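Putative sugar binding protein (Bacteroides vulgatus ATCC 8482, PDB 3KEZ) probably binds sugars or other nutrients at the bacterial outer membrane, as a calcium-containing member of the SusD family. Local coordinates at residues Thr33-Leu44 / Ser80-Ile88. Sequence-based numbering, arbitrary orientation. Where two conformers were deposited one is given.
With EDO (1,2-ethanediol), chain G.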
ATOM      1  N   THR A  33      -2.490  14.841  -6.465  1.00 13.79           N
ATOM      2  CA  THR A  33      -1.181  14.651  -5.809  1.00 13.69           C
ATOM      3  C   THR A  33      -0.830  13.173  -5.588  1.00 14.58           C
ATOM      4  O   THR A  33       0.305  12.743  -5.859  1.00 10.68           O
ATOM      5  CB  THR A  33      -1.111  15.442  -4.453  1.00 14.36           C
ATOM      6  OG1 THR A  33      -1.381  16.829  -4.712  1.00 14.93           O
ATOM      7  CG2 THR A  33       0.253  15.286  -3.752  1.00 14.33           C
HETATM    8  N   MSE A  34      -1.806  12.400  -5.117  1.00  9.96           N
HETATM    9  CA  MSE A  34      -1.613  10.971  -4.887  1.00 11.57           C
HETATM   10  C   MSE A  34      -1.291  10.210  -6.153  1.00 11.70           C
HETATM   11  O   MSE A  34      -0.655   9.164  -6.070  1.00 10.90           O
HETATM   12  CB  MSE A  34      -2.885  10.347  -4.270  1.00 12.13           C
HETATM   13  CG  MSE A  34      -3.195  10.899  -2.894  1.00 13.24           C
HETATM   14 SE   MSE A  34      -4.852  10.319  -2.158  0.75  3.07          SE
HETATM   15  CE  MSE A  34      -4.286   8.595  -1.721  1.00 12.30           C
ATOM     16  N   GLN A  35      -1.801  10.687  -7.302  1.00 11.43           N
ATOM     17  CA  GLN A  35      -1.523  10.103  -8.626  1.00 12.77           C
ATOM     18  C   GLN A  35      -0.083  10.213  -9.122  1.00 12.76           C
ATOM     19  O   GLN A  35       0.290   9.506 -10.068  1.00 13.27           O
ATOM     20  CB  GLN A  35      -2.435  10.719  -9.710  1.00 15.27           C
ATOM     21  CG  GLN A  35      -3.800  10.124  -9.701  1.00 16.96           C
ATOM     22  CD  GLN A  35      -4.838  11.026 -10.277  1.00 27.97           C
ATOM     23  OE1 GLN A  35      -4.565  11.806 -11.219  1.00 25.55           O
ATOM     24  NE2 GLN A  35      -6.068  10.913  -9.741  1.00 29.72           N
ATOM     25  N   SER A  36       0.722  11.075  -8.513  1.00 12.28           N
ATOM     26  CA  SER A  36       2.106  11.270  -8.971  1.00 11.21           C
ATOM     27  C   SER A  36       2.898   9.981  -8.892  1.00 10.71           C
ATOM     28  O   SER A  36       2.698   9.179  -7.978  1.00 10.37           O
ATOM     29  CB  SER A  36       2.811  12.339  -8.084  1.00  9.96           C
ATOM     30  OG  SER A  36       4.186  12.460  -8.383  1.00 12.46           O
ATOM     31  N   SER A  37       3.845   9.803  -9.804  1.00  9.41           N
ATOM     32  CA  SER A  37       4.765   8.676  -9.710  1.00  9.28           C
ATOM     33  C   SER A  37       5.676   8.801  -8.466  1.00 12.00           C
ATOM     34  O   SER A  37       6.262   7.830  -8.021  1.00 11.18           O
ATOM     35  CB  SER A  37       5.589   8.523 -10.985  1.00  9.18           C
ATOM     36  OG  SER A  37       6.400   9.674 -11.168  1.00 11.97           O
ATOM     37  N   ASP A  38       5.775  10.000  -7.900  1.00  9.38           N
ATOM     38  CA  ASP A  38       6.463  10.169  -6.630  1.00 10.34           C
ATOM     39  C   ASP A  38       5.580   9.787  -5.448  1.00  9.95           C
ATOM     40  O   ASP A  38       6.072   9.712  -4.326  1.00 12.20           O
ATOM     41  CB  ASP A  38       6.963  11.617  -6.463  1.00 11.61           C
ATOM     42  CG  ASP A  38       8.234  11.901  -7.272  1.00 16.29           C
ATOM     43  OD1 ASP A  38       8.851  10.959  -7.801  1.00 15.67           O
ATOM     44  OD2 ASP A  38       8.605  13.076  -7.388  1.00 18.38           O
ATOM     45  N   ALA A  39       4.282   9.612  -5.681  1.00  8.08           N
ATOM     46  CA  ALA A  39       3.361   9.192  -4.632  1.00  9.69           C
ATOM     47  C   ALA A  39       2.837   7.802  -4.977  1.00 10.97           C
ATOM     48  O   ALA A  39       3.644   6.860  -5.146  1.00 12.55           O
ATOM     49  CB  ALA A  39       2.218  10.228  -4.427  1.00  9.81           C
ATOM     50  N   TYR A  40       1.516   7.651  -5.075  1.00 10.63           N
ATOM     51  CA  TYR A  40       0.911   6.335  -5.195  1.00 10.50           C
ATOM     52  C   TYR A  40       0.892   5.728  -6.606  1.00 10.84           C
ATOM     53  O   TYR A  40       0.445   4.599  -6.796  1.00 12.00           O
ATOM     54  CB  TYR A  40      -0.496   6.342  -4.572  1.00 11.34           C
ATOM     55  CG  TYR A  40      -0.420   6.514  -3.067  1.00 12.01           C
ATOM     56  CD1 TYR A  40       0.014   5.445  -2.222  1.00 11.27           C
ATOM     57  CD2 TYR A  40      -0.697   7.748  -2.482  1.00 13.85           C
ATOM     58  CE1 TYR A  40       0.097   5.619  -0.831  1.00 14.38           C
ATOM     59  CE2 TYR A  40      -0.606   7.926  -1.075  1.00 13.11           C
ATOM     60  CZ  TYR A  40      -0.225   6.871  -0.268  1.00 10.50           C
ATOM     61  OH  TYR A  40      -0.138   7.085   1.096  1.00 11.94           O
ATOM     62  N   SER A  41       1.413   6.430  -7.599  1.00 12.99           N
ATOM     63  CA  SER A  41       1.592   5.793  -8.896  1.00 12.51           C
ATOM     64  C   SER A  41       3.018   5.246  -9.039  1.00 13.30           C
ATOM     65  O   SER A  41       3.370   4.740 -10.088  1.00 13.64           O
ATOM     66  CB  SER A  41       1.233   6.760 -10.021  1.00 12.21           C
ATOM     67  OG  SER A  41      -0.154   6.775 -10.290  1.00 11.55           O
ATOM     68  N   GLY A  42       3.832   5.325  -7.984  1.00 13.80           N
ATOM     69  CA  GLY A  42       5.193   4.787  -8.077  1.00 13.42           C
ATOM     70  C   GLY A  42       5.860   4.526  -6.743  1.00 11.29           C
ATOM     71  O   GLY A  42       5.684   3.464  -6.127  1.00 10.08           O
ATOM     72  N   ARG A  43       6.586   5.522  -6.268  1.00  9.96           N
ATOM     73  CA  ARG A  43       7.518   5.330  -5.147  1.00  9.96           C
ATOM     74  C   ARG A  43       6.899   4.777  -3.903  1.00 11.49           C
ATOM     75  O   ARG A  43       7.533   3.943  -3.254  1.00 12.15           O
ATOM     76  CB  ARG A  43       8.256   6.644  -4.833  1.00  9.46           C
ATOM     77  CG  ARG A  43       9.245   6.978  -5.923  1.00  6.48           C
ATOM     78  CD  ARG A  43      10.020   8.252  -5.621  1.00 10.98           C
ATOM     79  NE  ARG A  43      10.976   8.552  -6.676  1.00 11.65           N
ATOM     80  CZ  ARG A  43      11.653   9.689  -6.774  1.00 14.47           C
ATOM     81  NH1 ARG A  43      11.481  10.632  -5.881  1.00 13.78           N
ATOM     82  NH2 ARG A  43      12.490   9.882  -7.785  1.00 17.90           N
ATOM     83  N   LEU A  44       5.659   5.202  -3.580  1.00 10.42           N
ATOM     84  CA  LEU A  44       4.993   4.703  -2.364  1.00 12.22           C
ATOM     85  C   LEU A  44       4.521   3.269  -2.527  1.00 13.36           C
ATOM     86  O   LEU A  44       4.410   2.535  -1.532  1.00 14.73           O
ATOM     87  CB  LEU A  44       3.843   5.622  -1.895  1.00 12.75           C
ATOM     88  CG  LEU A  44       4.318   7.046  -1.516  1.00  9.85           C
ATOM     89  CD1 LEU A  44       3.114   7.893  -1.206  1.00  9.13           C
ATOM     90  CD2 LEU A  44       5.278   7.040  -0.310  1.00  5.60           C
ATOM     91  N   SER A  80      10.770  12.935  -1.651  1.00 12.65           N
ATOM     92  CA  SER A  80       9.409  12.918  -2.189  1.00 11.86           C
ATOM     93  C   SER A  80       8.382  12.255  -1.269  1.00 12.50           C
ATOM     94  O   SER A  80       7.268  12.714  -1.180  1.00 10.52           O
ATOM     95  CB  SER A  80       9.388  12.175  -3.527  1.00 14.64           C
ATOM     96  OG  SER A  80      10.216  10.989  -3.459  1.00 11.92           O
ATOM     97  N   HIS A  81       8.769  11.153  -0.626  1.00  9.99           N
ATOM     98  CA  HIS A  81       7.861  10.444   0.253  1.00 13.97           C
ATOM     99  C   HIS A  81       7.407  11.424   1.316  1.00 13.45           C
ATOM    100  O   HIS A  81       6.226  11.561   1.560  1.00 12.17           O
ATOM    101  CB  HIS A  81       8.526   9.237   0.921  1.00 12.76           C
ATOM    102  CG  HIS A  81       9.306   8.360  -0.020  1.00  8.68           C
ATOM    103  ND1 HIS A  81      10.546   8.709  -0.535  1.00 13.39           N
ATOM    104  CD2 HIS A  81       9.034   7.125  -0.500  1.00  7.38           C
ATOM    105  CE1 HIS A  81      10.987   7.728  -1.301  1.00 12.45           C
ATOM    106  NE2 HIS A  81      10.089   6.753  -1.295  1.00  9.67           N
ATOM    107  N   TRP A  82       8.378  12.080   1.943  1.00 12.54           N
ATOM    108  CA  TRP A  82       8.119  13.055   2.996  1.00 12.53           C
ATOM    109  C   TRP A  82       7.229  14.238   2.538  1.00 11.57           C
ATOM    110  O   TRP A  82       6.139  14.497   3.121  1.00  9.99           O
ATOM    111  CB  TRP A  82       9.490  13.527   3.506  1.00 12.50           C
ATOM    112  CG  TRP A  82       9.455  14.402   4.703  1.00 11.67           C
ATOM    113  CD1 TRP A  82       9.378  15.750   4.721  1.00 13.23           C
ATOM    114  CD2 TRP A  82       9.520  13.973   6.079  1.00 11.44           C
ATOM    115  NE1 TRP A  82       9.388  16.208   6.026  1.00 11.01           N
ATOM    116  CE2 TRP A  82       9.467  15.131   6.876  1.00 15.06           C
ATOM    117  CE3 TRP A  82       9.577  12.719   6.707  1.00 15.48           C
ATOM    118  CZ2 TRP A  82       9.503  15.078   8.290  1.00 16.76           C
ATOM    119  CZ3 TRP A  82       9.633  12.671   8.101  1.00 16.84           C
ATOM    120  CH2 TRP A  82       9.587  13.850   8.873  1.00 15.48           C
ATOM    121  N   SER A  83       7.688  14.909   1.467  1.00 11.66           N
ATOM    122  CA  SER A  83       7.026  16.112   0.953  0.50 10.72           C
ATOM    123  C   SER A  83       5.625  15.840   0.432  1.00 11.45           C
ATOM    124  O   SER A  83       4.712  16.575   0.756  1.00  7.26           O
ATOM    125  CB  SER A  83       7.880  16.859  -0.100  0.50 11.51           C
ATOM    126  OG  SER A  83       8.589  15.998  -0.982  0.50 15.65           O
ATOM    127  N   TYR A  84       5.454  14.758  -0.340  1.00  9.55           N
ATOM    128  CA  TYR A  84       4.164  14.444  -0.908  1.00 11.41           C
ATOM    129  C   TYR A  84       3.140  14.054   0.172  1.00 10.99           C
ATOM    130  O   TYR A  84       2.016  14.556   0.182  1.00  9.63           O
ATOM    131  CB  TYR A  84       4.283  13.343  -1.976  1.00 12.21           C
ATOM    132  CG  TYR A  84       4.578  13.888  -3.349  1.00 14.08           C
ATOM    133  CD1 TYR A  84       5.822  14.398  -3.643  1.00 18.41           C
ATOM    134  CD2 TYR A  84       3.583  13.918  -4.356  1.00 18.20           C
ATOM    135  CE1 TYR A  84       6.101  14.938  -4.882  1.00 17.30           C
ATOM    136  CE2 TYR A  84       3.853  14.477  -5.618  1.00 16.90           C
ATOM    137  CZ  TYR A  84       5.129  14.959  -5.873  1.00 19.94           C
ATOM    138  OH  TYR A  84       5.456  15.521  -7.102  1.00 24.71           O
ATOM    139  N   LEU A  85       3.555  13.207   1.112  1.00  9.28           N
ATOM    140  CA  LEU A  85       2.637  12.801   2.178  1.00  9.76           C
ATOM    141  C   LEU A  85       2.245  13.982   3.090  1.00  9.52           C
ATOM    142  O   LEU A  85       1.073  14.110   3.474  1.00  9.72           O
ATOM    143  CB  LEU A  85       3.195  11.588   2.938  1.00  9.11           C
ATOM    144  CG  LEU A  85       3.169  10.345   2.045  1.00 10.46           C
ATOM    145  CD1 LEU A  85       4.012   9.233   2.572  1.00  8.81           C
ATOM    146  CD2 LEU A  85       1.727   9.877   1.723  1.00 17.00           C
ATOM    147  N   TYR A  86       3.189  14.876   3.412  1.00 11.67           N
ATOM    148  CA  TYR A  86       2.868  16.014   4.243  1.00 10.55           C
ATOM    149  C   TYR A  86       2.032  17.035   3.480  1.00 12.64           C
ATOM    150  O   TYR A  86       1.165  17.705   4.065  1.00 10.28           O
ATOM    151  CB  TYR A  86       4.122  16.653   4.876  1.00  8.89           C
ATOM    152  CG  TYR A  86       4.456  15.966   6.194  1.00 12.19           C
ATOM    153  CD1 TYR A  86       3.556  15.995   7.284  1.00 10.18           C
ATOM    154  CD2 TYR A  86       5.623  15.213   6.327  1.00 18.49           C
ATOM    155  CE1 TYR A  86       3.829  15.332   8.450  1.00  7.46           C
ATOM    156  CE2 TYR A  86       5.916  14.547   7.492  1.00 13.28           C
ATOM    157  CZ  TYR A  86       5.024  14.596   8.550  1.00 10.59           C
ATOM    158  OH  TYR A  86       5.356  13.957   9.705  1.00 10.21           O
ATOM    159  N   SER A  87       2.265  17.157   2.176  1.00 13.36           N
ATOM    160  CA  SER A  87       1.374  17.959   1.320  1.00 10.58           C
ATOM    161  C   SER A  87      -0.079  17.487   1.374  1.00 11.60           C
ATOM    162  O   SER A  87      -1.005  18.281   1.596  1.00 11.18           O
ATOM    163  CB  SER A  87       1.866  17.905  -0.118  1.00 13.49           C
ATOM    164  OG  SER A  87       1.033  18.664  -0.947  1.00 16.50           O
ATOM    165  N   ILE A  88      -0.272  16.190   1.156  1.00  9.38           N
ATOM    166  CA  ILE A  88      -1.554  15.541   1.269  1.00 11.21           C
ATOM    167  C   ILE A  88      -2.206  15.783   2.660  1.00 10.05           C
ATOM    168  O   ILE A  88      -3.368  16.239   2.768  1.00 10.95           O
ATOM    169  CB  ILE A  88      -1.410  14.010   0.971  1.00  9.09           C
ATOM    170  CG1 ILE A  88      -1.112  13.774  -0.505  1.00 13.02           C
ATOM    171  CG2 ILE A  88      -2.654  13.249   1.461  1.00  6.92           C
ATOM    172  CD1 ILE A  88      -0.510  12.412  -0.781  1.00 14.36           C
TER
HETATM  173  C1  EDO G   8      13.755  14.109  -7.514  1.00 44.33           C
HETATM  174  O1  EDO G   8      13.094  13.346  -6.503  1.00 36.93           O
HETATM  175  C2  EDO G   8      14.503  13.163  -8.444  1.00 45.01           C
HETATM  176  O2  EDO G   8      14.984  12.025  -7.699  1.00 44.61           O
HETATM  177  O   HOH W   1      -1.676  17.616  -1.919  1.00 17.80           O
HETATM  178  O   HOH W   2       3.941  14.551  -9.809  1.00 30.96           O
HETATM  179  O   HOH W   3       8.174   9.230  -2.765  1.00 17.73           O
HETATM  180  O   HOH W   4      10.094   4.340  -2.922  1.00 13.55           O
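Ser80 OG is gripped by two groups: Arg43 NH1 donates to it over 2.8 Å, lying with it in the guanidinium plane, and a water 2.8 Å from Ser80 OG donates onward to Asp38 O. Arg43 gets there with its chain extended from CG to NE. Asp38 OD1 sits above the guanidinium face, 3.3 Å from Arg43 NH1, a salt bridge of charge alone with no N-H aimed at the oxygen, while 1,2-ethanediol, probably from the crystallisation liquor, takes N-H bonds from NH1 and NH2. With an alanine in place of Arg43, Asp38 would probably lose its countercharge and Ser80 OG its direct tie to the start of helix 43-50. Next comes Tyr84, whose ring carries Asp38 CB over one face, a CH-pi contact 4.0 Å from the centroid, with the carboxylate almost perpendicular to the ring; Thr33 CG2 comes obliquely to Tyr84 CD2, 3.7 Å away. Deeper in, Leu44 and Leu85 meet tip to tip, and Leu85 CD2 also touches Tyr40 OH, which is hydrogen-bonded to Asp129. The consecutive turns 36-39 and 39-42, linking helices 20-34 and 43-50, thus lie against the start of helix 80-96, with helix 109-134 and strand 255-259 packing on Met34 and Tyr40.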